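Local coordinates for protein magnesium transporter MgtE (Enterococcus faecalis, PDB 2OUX) that probably transports magnesium ions across the cell membrane as a homodimer, with a magnesium-binding cytosolic part built from a helical N domain and a pair of CBS domains, at residues A[18-23]-A[48-53]; A[59-64]-A[93-98]; A[183-188]-A[211-216]; A[146-151]-A[171-176]; A[154-159]-A[201-206]. All blocks are in the same frame, centred on the assembly; numbering follows the deposited sequence.

Contact 1. Residues A[18-23]-A[48-53]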
# COMPACT_ATOMS: atom_id res chain seq x y z
N THR A 18 28.86 -10.24 -16.62
CA THR A 18 29.68 -9.81 -15.50
C THR A 18 29.80 -10.99 -14.55
O THR A 18 30.80 -11.15 -13.85
CB THR A 18 29.05 -8.63 -14.72
OG1 THR A 18 27.97 -9.12 -13.91
CG2 THR A 18 28.52 -7.58 -15.68
N LEU A 19 28.77 -11.83 -14.53
CA LEU A 19 28.74 -13.00 -13.68
C LEU A 19 29.79 -14.00 -14.13
O LEU A 19 30.62 -14.45 -13.33
CB LEU A 19 27.35 -13.64 -13.71
CG LEU A 19 27.10 -14.81 -12.76
CD1 LEU A 19 27.49 -14.42 -11.34
CD2 LEU A 19 25.62 -15.19 -12.82
N LYS A 20 29.75 -14.36 -15.41
CA LYS A 20 30.71 -15.32 -15.96
C LYS A 20 32.14 -14.79 -15.84
O LYS A 20 33.02 -15.49 -15.34
CB LYS A 20 30.36 -15.62 -17.42
CG LYS A 20 29.01 -16.33 -17.58
CD LYS A 20 28.62 -16.55 -19.03
CE LYS A 20 29.61 -17.47 -19.75
NZ LYS A 20 29.23 -17.68 -21.19
N ASN A 21 32.37 -13.55 -16.28
CA ASN A 21 33.70 -12.96 -16.19
C ASN A 21 34.10 -12.72 -14.74
O ASN A 21 35.15 -12.13 -14.47
CB ASN A 21 33.74 -11.62 -16.94
CG ASN A 21 33.60 -11.79 -18.43
OD1 ASN A 21 33.61 -10.81 -19.18
ND2 ASN A 21 33.47 -13.04 -18.87
N GLN A 22 33.26 -13.17 -13.82
CA GLN A 22 33.52 -13.01 -12.39
C GLN A 22 33.93 -11.60 -11.98
O GLN A 22 34.89 -11.41 -11.23
CB GLN A 22 34.56 -14.04 -11.93
CG GLN A 22 34.06 -15.47 -12.04
CD GLN A 22 34.85 -16.45 -11.18
OE1 GLN A 22 35.83 -17.03 -11.63
NE2 GLN A 22 34.42 -16.61 -9.94
N GLN A 23 33.18 -10.62 -12.47
CA GLN A 23 33.42 -9.21 -12.17
C GLN A 23 32.50 -8.86 -10.99
O GLN A 23 31.50 -8.15 -11.15
CB GLN A 23 33.06 -8.35 -13.38
CG GLN A 23 33.66 -8.82 -14.70
CD GLN A 23 33.10 -8.08 -15.92
OE1 GLN A 23 33.25 -6.87 -16.04
NE2 GLN A 23 32.46 -8.82 -16.82
N GLU A 48 22.70 -24.16 -12.55
CA GLU A 48 23.25 -24.40 -11.23
C GLU A 48 24.63 -23.78 -11.02
O GLU A 48 24.97 -23.36 -9.91
CB GLU A 48 23.32 -25.90 -10.95
CG GLU A 48 24.19 -26.25 -9.76
CD GLU A 48 24.20 -27.73 -9.46
OE1 GLU A 48 24.36 -28.53 -10.42
OE2 GLU A 48 24.06 -28.09 -8.27
N LYS A 49 25.41 -23.70 -12.09
CA LYS A 49 26.76 -23.14 -12.00
C LYS A 49 26.73 -21.66 -11.65
O LYS A 49 27.39 -21.22 -10.71
CB LYS A 49 27.49 -23.36 -13.33
CG LYS A 49 27.47 -24.81 -13.80
CD LYS A 49 28.06 -24.97 -15.20
CE LYS A 49 29.58 -24.82 -15.21
NZ LYS A 49 30.15 -25.11 -16.57
N ASP A 50 25.97 -20.89 -12.42
CA ASP A 50 25.88 -19.46 -12.18
C ASP A 50 25.23 -19.12 -10.83
O ASP A 50 25.55 -18.09 -10.24
CB ASP A 50 25.13 -18.79 -13.33
CG ASP A 50 25.84 -18.98 -14.67
OD1 ASP A 50 27.08 -18.80 -14.72
OD2 ASP A 50 25.18 -19.31 -15.67
N ARG A 51 24.34 -19.97 -10.34
CA ARG A 51 23.71 -19.70 -9.05
C ARG A 51 24.79 -19.70 -7.98
O ARG A 51 24.80 -18.85 -7.08
CB ARG A 51 22.67 -20.77 -8.68
CG ARG A 51 21.47 -20.86 -9.59
CD ARG A 51 20.43 -21.78 -8.96
NE ARG A 51 19.64 -22.47 -9.98
CZ ARG A 51 19.62 -23.79 -10.13
NH1 ARG A 51 20.33 -24.57 -9.32
NH2 ARG A 51 18.88 -24.34 -11.09
N GLN A 52 25.70 -20.66 -8.08
CA GLN A 52 26.80 -20.79 -7.14
C GLN A 52 27.64 -19.51 -7.05
O GLN A 52 27.94 -19.03 -5.95
CB GLN A 52 27.68 -21.97 -7.52
CG GLN A 52 27.06 -23.33 -7.23
CD GLN A 52 26.68 -23.49 -5.76
OE1 GLN A 52 27.36 -22.97 -4.87
NE2 GLN A 52 25.61 -24.23 -5.50
N HIS A 53 28.02 -18.97 -8.21
CA HIS A 53 28.80 -17.74 -8.25
C HIS A 53 28.02 -16.66 -7.54
O HIS A 53 28.56 -15.90 -6.73
CB HIS A 53 29.04 -17.27 -9.69
CG HIS A 53 29.97 -18.14 -10.46
ND1 HIS A 53 31.29 -18.33 -10.10
CD2 HIS A 53 29.79 -18.86 -11.60
CE1 HIS A 53 31.88 -19.12 -10.97
NE2 HIS A 53 30.98 -19.46 -11.89
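A Schellman motif ends helix 8-20 where it packs on the first turns of helix 48-57 in the protein's helical N-terminal part. Q22 takes positive phi (48°), and Q23 N bonds back to T18 O at 2.8 Å. L19 carries the apolar part of the contact, and its CB points at the opposing helix. Its CG stands anti to the backbone N (chi1 -174°), and the fork beyond divides the work. CD1 lies against CB of H53 at 3.6 Å, whereas CD2 reaches CB of D50 at 3.7 Å. L19 also packs on F27 of helix 24-31 and on L46, so a buried leucine at a helix end is shared by several elements. D50 meets L19 through its methylene and, more loosely, its backbone O; the ammonium of K20 leads away, NZ remaining 6.9 Å from D50 OD1, too far for a salt bridge. Nearer the solvent, Q22 extends beyond CG and crosses H53 at about a right angle, its amide plane turned 54° from the imidazole. The amide nitrogen makes a weak hydrogen bond to the hydroxyl of Y57. Against the ring the approach is oblique and nonbonded, with Q22 NE2 3.6 Å from H53 ND1.

Contact 2. Residues A[59-64]-A[93-98]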
# COMPACT_ATOMS: atom_id res chain seq x y z
N SER A 59 25.49 -11.30 0.08
CA SER A 59 25.43 -11.66 1.48
C SER A 59 24.10 -12.34 1.76
O SER A 59 23.18 -12.26 0.95
CB SER A 59 25.52 -10.40 2.34
OG SER A 59 24.33 -9.63 2.21
N PRO A 60 23.98 -13.03 2.90
CA PRO A 60 22.72 -13.70 3.21
C PRO A 60 21.57 -12.69 3.27
O PRO A 60 20.45 -13.01 2.85
CB PRO A 60 23.01 -14.35 4.56
CG PRO A 60 24.46 -14.76 4.39
CD PRO A 60 25.06 -13.50 3.79
N LYS A 61 21.83 -11.50 3.79
CA LYS A 61 20.80 -10.47 3.86
C LYS A 61 20.35 -10.12 2.46
O LYS A 61 19.16 -10.12 2.17
CB LYS A 61 21.32 -9.19 4.53
CG LYS A 61 21.62 -9.32 6.00
CD LYS A 61 22.02 -7.97 6.59
CE LYS A 61 22.55 -8.11 8.02
NZ LYS A 61 21.57 -8.74 8.97
N GLU A 62 21.31 -9.83 1.59
CA GLU A 62 20.99 -9.48 0.21
C GLU A 62 20.23 -10.59 -0.52
O GLU A 62 19.31 -10.33 -1.29
CB GLU A 62 22.27 -9.11 -0.54
CG GLU A 62 23.02 -7.97 0.13
CD GLU A 62 24.35 -7.65 -0.53
OE1 GLU A 62 25.01 -8.59 -1.01
OE2 GLU A 62 24.76 -6.46 -0.53
N LEU A 63 20.61 -11.84 -0.29
CA LEU A 63 19.93 -12.94 -0.96
C LEU A 63 18.52 -13.10 -0.38
O LEU A 63 17.59 -13.48 -1.09
CB LEU A 63 20.71 -14.24 -0.78
CG LEU A 63 20.32 -15.30 -1.81
CD1 LEU A 63 20.78 -14.85 -3.19
CD2 LEU A 63 20.94 -16.62 -1.44
N ALA A 64 18.37 -12.79 0.89
CA ALA A 64 17.07 -12.89 1.55
C ALA A 64 16.08 -11.87 0.97
O ALA A 64 14.89 -12.16 0.82
CB ALA A 64 17.23 -12.68 3.05
N LEU A 93 17.82 -17.50 5.78
CA LEU A 93 16.46 -17.72 6.26
C LEU A 93 16.19 -16.77 7.42
O LEU A 93 15.09 -16.26 7.58
CB LEU A 93 16.25 -19.16 6.72
CG LEU A 93 16.04 -20.24 5.65
CD1 LEU A 93 16.30 -21.62 6.25
CD2 LEU A 93 14.62 -20.15 5.08
N ALA A 94 17.23 -16.53 8.22
CA ALA A 94 17.13 -15.65 9.37
C ALA A 94 17.01 -14.18 8.98
O ALA A 94 16.66 -13.34 9.81
CB ALA A 94 18.33 -15.84 10.28
N GLU A 95 17.31 -13.86 7.73
CA GLU A 95 17.24 -12.47 7.27
C GLU A 95 15.96 -12.15 6.50
O GLU A 95 15.62 -10.99 6.33
CB GLU A 95 18.45 -12.14 6.39
CG GLU A 95 19.76 -12.02 7.14
CD GLU A 95 19.69 -11.02 8.28
OE1 GLU A 95 18.95 -10.02 8.17
OE2 GLU A 95 20.39 -11.23 9.29
N MSE A 96 15.26 -13.17 6.03
CA MSE A 96 14.02 -12.96 5.28
C MSE A 96 12.97 -12.45 6.24
O MSE A 96 13.14 -12.51 7.46
CB MSE A 96 13.51 -14.28 4.68
CG MSE A 96 14.40 -14.92 3.62
SE MSE A 96 13.84 -16.73 3.12
CE MSE A 96 12.13 -16.33 2.31
N TYR A 97 11.87 -11.92 5.71
CA TYR A 97 10.79 -11.50 6.59
C TYR A 97 10.19 -12.79 7.12
O TYR A 97 10.02 -13.76 6.37
CB TYR A 97 9.74 -10.69 5.83
CG TYR A 97 10.23 -9.30 5.53
CD1 TYR A 97 10.45 -8.39 6.56
CD2 TYR A 97 10.54 -8.92 4.23
CE1 TYR A 97 10.97 -7.12 6.31
CE2 TYR A 97 11.06 -7.65 3.96
CZ TYR A 97 11.28 -6.76 5.01
OH TYR A 97 11.80 -5.52 4.76
N THR A 98 9.89 -12.80 8.40
CA THR A 98 9.34 -13.98 9.04
C THR A 98 8.23 -14.70 8.28
O THR A 98 8.27 -15.91 8.13
CB THR A 98 8.87 -13.64 10.43
OG1 THR A 98 9.91 -12.91 11.11
CG2 THR A 98 8.54 -14.92 11.22
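The first turn of helix 60-67, opened by a capping box, meets the linker that joins helix 86-93 to helix 98-107. In the box, S59 OG accepts from E62 N at 3.1 Å, and E62 OE1 accepts from S59 N at 3.0 Å, both bonds nearly straight. E62 OE1 is also salt-bridged to R28. K61, the second residue of the helix, reaches across to E95. The lysine chain is extended to CE and bends at chi4 (-59°), while E95 folds at chi2 (-55°), so the chains cross obliquely and CG of K61 lies 3.4 Å from CD of E95. K61 NZ meets E95 OE2 at 2.8 Å from above the carboxylate plane, 56° out of it, in a salt bridge. Both segments belong to the MgtE intracellular N domain, and the linker runs close to magnesium sites, one of them (D99 with D252) shared with the second CBS domain: M96, a selenomethionine, has its side chain about 7 Å from those of E72 and D99. Next to the ion pair the packing turns apolar, around the buried A64 and M96. CB of A64 touches CB of E95 at 3.6 Å and CG of M96 at 3.7 Å.

Contact 3. Residues A[183-188]-A[211-216]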
# COMPACT_ATOMS: atom_id res chain seq x y z
N ASN A 183 2.32 -4.04 25.67
CA ASN A 183 2.20 -4.29 24.24
C ASN A 183 0.76 -4.43 23.78
O ASN A 183 0.45 -5.19 22.86
CB ASN A 183 2.99 -5.54 23.85
CG ASN A 183 3.15 -5.66 22.36
OD1 ASN A 183 3.51 -4.70 21.68
ND2 ASN A 183 2.90 -6.86 21.83
N HIS A 184 -0.13 -3.70 24.44
CA HIS A 184 -1.55 -3.68 24.09
C HIS A 184 -1.67 -2.66 22.96
O HIS A 184 -1.11 -1.56 23.06
CB HIS A 184 -2.38 -3.22 25.28
CG HIS A 184 -2.65 -4.28 26.30
ND1 HIS A 184 -2.85 -4.00 27.63
CD2 HIS A 184 -2.79 -5.62 26.17
CE1 HIS A 184 -3.10 -5.12 28.28
NE2 HIS A 184 -3.08 -6.12 27.42
N LEU A 185 -2.39 -3.02 21.90
CA LEU A 185 -2.59 -2.11 20.77
C LEU A 185 -3.62 -1.07 21.19
O LEU A 185 -4.79 -1.40 21.38
CB LEU A 185 -3.09 -2.88 19.55
CG LEU A 185 -3.43 -2.06 18.29
CD1 LEU A 185 -2.21 -1.26 17.82
CD2 LEU A 185 -3.93 -3.01 17.21
N VAL A 186 -3.20 0.18 21.32
CA VAL A 186 -4.11 1.23 21.76
C VAL A 186 -4.32 2.37 20.77
O VAL A 186 -5.09 3.29 21.04
CB VAL A 186 -3.64 1.83 23.10
CG1 VAL A 186 -3.59 0.73 24.16
CG2 VAL A 186 -2.26 2.48 22.93
N GLY A 187 -3.65 2.33 19.62
CA GLY A 187 -3.81 3.40 18.66
C GLY A 187 -2.97 3.23 17.42
O GLY A 187 -2.21 2.27 17.29
N VAL A 188 -3.11 4.17 16.49
CA VAL A 188 -2.37 4.12 15.24
C VAL A 188 -2.28 5.51 14.62
O VAL A 188 -3.13 6.36 14.87
CB VAL A 188 -3.05 3.18 14.23
CG1 VAL A 188 -4.45 3.70 13.88
CG2 VAL A 188 -2.22 3.06 12.96
N VAL A 211 -8.39 2.39 15.97
CA VAL A 211 -7.53 1.55 15.16
C VAL A 211 -8.22 0.23 14.83
O VAL A 211 -8.76 -0.43 15.71
CB VAL A 211 -6.18 1.27 15.86
CG1 VAL A 211 -6.42 0.76 17.28
CG2 VAL A 211 -5.36 0.29 15.06
N ILE A 212 -8.23 -0.11 13.55
CA ILE A 212 -8.85 -1.33 13.05
C ILE A 212 -7.81 -2.44 13.06
O ILE A 212 -6.67 -2.24 12.62
CB ILE A 212 -9.36 -1.14 11.59
CG1 ILE A 212 -10.41 -0.03 11.53
CG2 ILE A 212 -9.93 -2.44 11.05
CD1 ILE A 212 -9.81 1.38 11.59
N SER A 213 -8.20 -3.61 13.56
CA SER A 213 -7.30 -4.75 13.62
C SER A 213 -8.11 -6.03 13.46
O SER A 213 -9.34 -6.00 13.48
CB SER A 213 -6.54 -4.78 14.95
OG SER A 213 -7.42 -4.98 16.04
N VAL A 214 -7.39 -7.14 13.30
CA VAL A 214 -8.00 -8.45 13.15
C VAL A 214 -7.40 -9.38 14.19
O VAL A 214 -6.34 -9.08 14.75
CB VAL A 214 -7.73 -9.03 11.74
CG1 VAL A 214 -8.31 -8.11 10.68
CG2 VAL A 214 -6.22 -9.19 11.52
N HIS A 215 -8.07 -10.49 14.46
CA HIS A 215 -7.61 -11.47 15.45
C HIS A 215 -6.73 -12.50 14.75
O HIS A 215 -7.01 -12.89 13.63
CB HIS A 215 -8.81 -12.17 16.11
CG HIS A 215 -8.42 -13.18 17.15
ND1 HIS A 215 -7.89 -12.83 18.37
CD2 HIS A 215 -8.48 -14.53 17.14
CE1 HIS A 215 -7.64 -13.92 19.08
NE2 HIS A 215 -7.99 -14.96 18.35
N VAL A 216 -5.68 -12.94 15.43
CA VAL A 216 -4.75 -13.90 14.83
C VAL A 216 -5.39 -15.17 14.26
O VAL A 216 -4.85 -15.80 13.34
CB VAL A 216 -3.64 -14.26 15.84
CG1 VAL A 216 -4.23 -14.93 17.07
CG2 VAL A 216 -2.60 -15.14 15.17
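The backbones come closest at G187 and V211, whose CA atoms are 5.4 Å apart, and the segments meet through side chains without hydrogen bonding to each other. Strand 185-190 is, within this chain, an outer strand of the first CBS domain's sheet and carries a classic beta bulge, V186 and G187 both facing V178 of the neighbouring strand 175-179. Segment 211-216 leads into strand 214-215 of the second CBS domain, so the contact joins the tandem pair. V211 carries most of it. Its CG1 takes the crowded position between the backbone N and the carbonyl carbon (chi1 51°) and sits over the bulge, 4.0 Å from G187 N. CG2, anti to the backbone N, turns to V188, which crosses it obliquely. V188 has the same arrangement (chi1 62°), placing its CG1 3.6 Å from V211 CB. V188 also packs on Y177, a residue of a magnesium site; a bound magnesium ion lies about 5 Å from the V188 side chain. Toward the start of the strand, L185 sets CG anti to its backbone N (chi1 177°) and spans V211 and S213. One methyl does the touching, L185 CD2 lying 4.2 Å from V211 CG2 and 3.9 Å from S213 CB.

Contact 4. Residues A[146-151]-A[171-176]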
# COMPACT_ATOMS: atom_id res chain seq x y z
N GLU A 146 7.68 -7.83 11.45
CA GLU A 146 8.44 -6.60 11.34
C GLU A 146 7.61 -5.33 11.14
O GLU A 146 7.58 -4.76 10.06
CB GLU A 146 9.48 -6.76 10.24
CG GLU A 146 10.38 -7.98 10.44
CD GLU A 146 9.72 -9.30 10.00
OE1 GLU A 146 8.62 -9.24 9.42
OE2 GLU A 146 10.31 -10.38 10.21
N PHE A 147 6.95 -4.89 12.21
CA PHE A 147 6.12 -3.69 12.20
C PHE A 147 6.70 -2.65 13.15
O PHE A 147 7.53 -2.97 14.01
CB PHE A 147 4.68 -4.02 12.63
CG PHE A 147 4.59 -4.64 14.01
CD1 PHE A 147 4.77 -3.87 15.15
CD2 PHE A 147 4.37 -6.01 14.16
CE1 PHE A 147 4.74 -4.45 16.42
CE2 PHE A 147 4.34 -6.60 15.43
CZ PHE A 147 4.53 -5.81 16.56
N VAL A 148 6.26 -1.40 13.02
CA VAL A 148 6.74 -0.34 13.88
C VAL A 148 5.74 0.01 14.97
O VAL A 148 4.59 0.34 14.69
CB VAL A 148 7.02 0.96 13.08
CG1 VAL A 148 7.59 2.03 14.01
CG2 VAL A 148 7.98 0.67 11.94
N SER A 149 6.17 -0.06 16.22
CA SER A 149 5.29 0.29 17.33
C SER A 149 5.99 1.27 18.27
O SER A 149 7.20 1.21 18.48
CB SER A 149 4.87 -0.97 18.09
OG SER A 149 5.99 -1.77 18.40
N ILE A 150 5.21 2.20 18.83
CA ILE A 150 5.74 3.19 19.75
C ILE A 150 4.73 3.39 20.88
O ILE A 150 3.61 2.86 20.82
CB ILE A 150 5.93 4.56 19.06
CG1 ILE A 150 4.60 5.03 18.48
CG2 ILE A 150 7.00 4.45 18.00
CD1 ILE A 150 4.59 6.47 18.02
N VAL A 151 5.12 4.15 21.90
CA VAL A 151 4.24 4.44 23.02
C VAL A 151 3.63 5.81 22.79
O VAL A 151 4.21 6.64 22.09
CB VAL A 151 4.98 4.47 24.37
CG1 VAL A 151 5.53 3.10 24.69
CG2 VAL A 151 6.10 5.51 24.33
N GLU A 171 8.87 -4.15 7.87
CA GLU A 171 8.20 -4.47 6.60
C GLU A 171 7.79 -3.13 6.01
O GLU A 171 8.15 -2.78 4.89
CB GLU A 171 6.92 -5.28 6.84
CG GLU A 171 6.94 -6.77 6.48
CD GLU A 171 6.81 -7.05 5.00
OE1 GLU A 171 5.89 -6.53 4.34
OE2 GLU A 171 7.64 -7.81 4.49
N THR A 172 7.00 -2.40 6.78
CA THR A 172 6.51 -1.10 6.36
C THR A 172 6.51 -0.15 7.55
O THR A 172 6.38 -0.57 8.69
CB THR A 172 5.08 -1.19 5.82
OG1 THR A 172 4.70 0.07 5.26
CG2 THR A 172 4.11 -1.56 6.95
N ILE A 173 6.66 1.14 7.26
CA ILE A 173 6.66 2.15 8.29
C ILE A 173 5.55 3.13 7.96
O ILE A 173 5.40 4.14 8.63
CB ILE A 173 8.00 2.93 8.34
CG1 ILE A 173 8.16 3.80 7.08
CG2 ILE A 173 9.16 1.95 8.45
CD1 ILE A 173 9.25 4.85 7.21
N TYR A 174 4.76 2.82 6.94
CA TYR A 174 3.70 3.72 6.53
C TYR A 174 2.54 3.80 7.51
O TYR A 174 1.66 4.65 7.38
CB TYR A 174 3.25 3.39 5.11
CG TYR A 174 4.38 3.68 4.12
CD1 TYR A 174 5.27 4.72 4.37
CD2 TYR A 174 4.58 2.89 2.99
CE1 TYR A 174 6.36 4.97 3.52
CE2 TYR A 174 5.66 3.13 2.13
CZ TYR A 174 6.55 4.17 2.40
OH TYR A 174 7.62 4.41 1.58
N TYR A 175 2.57 2.91 8.49
CA TYR A 175 1.58 2.93 9.56
C TYR A 175 2.44 2.73 10.80
O TYR A 175 3.33 1.88 10.80
CB TYR A 175 0.57 1.78 9.44
CG TYR A 175 -0.57 2.05 8.50
CD1 TYR A 175 -1.35 3.19 8.66
CD2 TYR A 175 -0.87 1.18 7.46
CE1 TYR A 175 -2.41 3.46 7.80
CE2 TYR A 175 -1.92 1.44 6.59
CZ TYR A 175 -2.68 2.58 6.77
OH TYR A 175 -3.72 2.86 5.91
N VAL A 176 2.19 3.52 11.83
CA VAL A 176 2.94 3.37 13.07
C VAL A 176 1.92 3.01 14.15
O VAL A 176 1.00 3.77 14.42
CB VAL A 176 3.64 4.68 13.47
CG1 VAL A 176 4.44 4.47 14.75
CG2 VAL A 176 4.56 5.13 12.34
O HOH W 1 4.67 -0.59 10.70
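Three hydrogen bonds grip one water between the segments: it accepts from V148 N at 2.9 Å and donates to T172 O at 2.6 Å and to Y175 O at 2.8 Å. It lies between the segments that carry the parallel strands 149-150 and 175-179 of a beta-alpha-beta unit in the first CBS domain, and it gives these backbone groups a common partner. Farther along, V148 and I150 bond to the backbone of Y177, and the water thus continues the polar link toward E146 and E171. At that other end E171 N donates directly to E146 O over a short 2.6 Å, in the carbonyl plane. The carboxylate of E146 turns to T144 and T98 and does not pair with E171; the two acidic groups stay apart, their planes 60° from each other. An ST turn shapes the second segment, with T172 OG1 accepting from Y174 N, and the Y174 ring stacks on Y174 of the second subunit. Valine and isoleucine branches fill the buried side. V148, with CG1 anti to its backbone N (chi1 -178°), sends CG2 alongside I173 CG2 at 3.9 Å, the two side chains pointing the same way. Helix 156-166 covers this layer, L163 packing on V148 and I173. V176 also holds CG1 anti to its N (chi1 -178°), and I150 crosses it at about a right angle. That single methyl, V176 CG1, lies 3.8 Å from both CG1 and CD1 of I150.

Contact 5. Residues A[154-159]-A[201-206]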
# COMPACT_ATOMS: atom_id res chain seq x y z
N GLN A 154 5.02 10.08 23.78
CA GLN A 154 6.26 10.35 23.09
C GLN A 154 5.97 11.46 22.08
O GLN A 154 4.81 11.67 21.72
CB GLN A 154 6.72 9.06 22.40
CG GLN A 154 7.79 9.21 21.36
CD GLN A 154 8.26 7.85 20.87
OE1 GLN A 154 7.46 6.94 20.67
NE2 GLN A 154 9.56 7.71 20.67
N THR A 155 7.00 12.16 21.65
CA THR A 155 6.83 13.23 20.67
C THR A 155 7.04 12.69 19.26
O THR A 155 7.63 11.63 19.08
CB THR A 155 7.85 14.33 20.89
OG1 THR A 155 9.16 13.76 20.78
CG2 THR A 155 7.68 14.97 22.26
N VAL A 156 6.57 13.44 18.26
CA VAL A 156 6.73 13.00 16.88
C VAL A 156 8.23 13.01 16.57
O VAL A 156 8.74 12.16 15.83
CB VAL A 156 5.98 13.93 15.88
CG1 VAL A 156 4.58 14.25 16.40
CG2 VAL A 156 6.77 15.19 15.64
N ARG A 157 8.93 13.98 17.15
CA ARG A 157 10.37 14.08 16.95
C ARG A 157 11.02 12.76 17.34
O ARG A 157 11.92 12.26 16.67
CB ARG A 157 10.94 15.21 17.82
CG ARG A 157 12.45 15.28 17.87
CD ARG A 157 12.90 16.41 18.80
NE ARG A 157 12.28 16.28 20.13
CZ ARG A 157 12.53 15.28 20.98
NH1 ARG A 157 13.39 14.33 20.66
NH2 ARG A 157 11.90 15.23 22.15
N SER A 158 10.54 12.20 18.45
CA SER A 158 11.05 10.94 18.97
C SER A 158 10.60 9.76 18.09
O SER A 158 11.37 8.85 17.81
CB SER A 158 10.55 10.76 20.40
OG SER A 158 11.08 9.60 20.99
N ALA A 159 9.34 9.79 17.65
CA ALA A 159 8.82 8.74 16.79
C ALA A 159 9.58 8.75 15.47
O ALA A 159 9.96 7.70 14.93
CB ALA A 159 7.33 8.97 16.55
N THR A 201 4.86 18.04 19.15
CA THR A 201 3.56 17.45 19.40
C THR A 201 3.66 16.04 19.99
O THR A 201 4.55 15.26 19.63
CB THR A 201 2.74 17.37 18.10
OG1 THR A 201 2.72 18.66 17.48
CG2 THR A 201 1.32 16.93 18.40
N LEU A 202 2.75 15.71 20.90
CA LEU A 202 2.75 14.39 21.52
C LEU A 202 1.93 13.38 20.73
O LEU A 202 0.76 13.63 20.41
CB LEU A 202 2.21 14.48 22.95
CG LEU A 202 3.26 14.59 24.07
CD1 LEU A 202 4.25 15.69 23.76
CD2 LEU A 202 2.55 14.84 25.40
N ILE A 203 2.56 12.25 20.41
CA ILE A 203 1.92 11.19 19.65
C ILE A 203 0.51 10.96 20.16
O ILE A 203 -0.43 10.81 19.38
CB ILE A 203 2.74 9.86 19.76
CG1 ILE A 203 4.06 10.00 19.00
CG2 ILE A 203 1.90 8.68 19.28
CD1 ILE A 203 3.88 10.25 17.51
N ALA A 204 0.36 10.94 21.49
CA ALA A 204 -0.93 10.71 22.13
C ALA A 204 -1.98 11.73 21.74
O ALA A 204 -3.18 11.47 21.84
CB ALA A 204 -0.76 10.70 23.64
N ASP A 205 -1.54 12.90 21.28
CA ASP A 205 -2.48 13.94 20.90
C ASP A 205 -2.94 13.89 19.45
O ASP A 205 -3.96 14.48 19.11
CB ASP A 205 -1.90 15.33 21.21
CG ASP A 205 -1.95 15.66 22.69
OD1 ASP A 205 -2.96 15.30 23.33
OD2 ASP A 205 -0.99 16.28 23.21
N ILE A 206 -2.20 13.18 18.60
CA ILE A 206 -2.57 13.10 17.20
C ILE A 206 -2.87 11.68 16.70
O ILE A 206 -3.26 11.51 15.55
CB ILE A 206 -1.48 13.72 16.30
CG1 ILE A 206 -0.11 13.13 16.66
CG2 ILE A 206 -1.48 15.24 16.46
CD1 ILE A 206 0.97 13.47 15.67
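T155 holds OG1 between its backbone N and carbonyl carbon (chi1 59°), turned back to cap helix 156-166, while I203 sets CG1 beside its own N (chi1 -70°) and bends again at chi2 (-61°) to bring CD1 over that helix. T155 OG1 accepts from S158 N at 3.1 Å as the N-cap. With the cap so fixed, the backbones form a single bridge between T155 and L202. I203 N donates to Q154 O at 2.7 Å, and V156 N donates to T201 O at 3.0 Å, both donors lying nearly along the C=O axes. Beside the bridge, I203 CD1 rests 3.8 Å from A159 CB. V156 has CG1 anti to the carbonyl carbon, and I206 approaches at about a right angle so that its CD1 touches V156 CG1 at 3.8 Å. I150 of strand 149-150 and L194 of helix 191-194 also pack on I203. The contact joins segment 201-206, near the junction of the two CBS domains, to the start of helix 156-166 of the first. V156 N, at the first turn, has no helical carbonyl before it to bond with; T201 O supplies the acceptor, and its partial negative charge probably suits the positive end of the helix dipole.

Contact 4 is the buried one, contacts 2 and 5 are partly buried, and contacts 1 and 3 lie at the surface. Contacts 1 and 2 belong to the helical N-terminal part and rely on side chains, mainly apolar in the first and anchored by an ion pair in the second. Contacts 3, 4 and 5 serve the CBS region: 3 and 4 share one sheet through neighbouring strands, and 4 and 5 meet where I150 CD1 packs on I203 CG1 at 3.7 Å. Backbone hydrogen bonds hold 4 and 5, whereas 3 depends on apolar packing. The two regions join between contacts 2 and 4, where T98 OG1 and E146 OE2 are probably hydrogen-bonded.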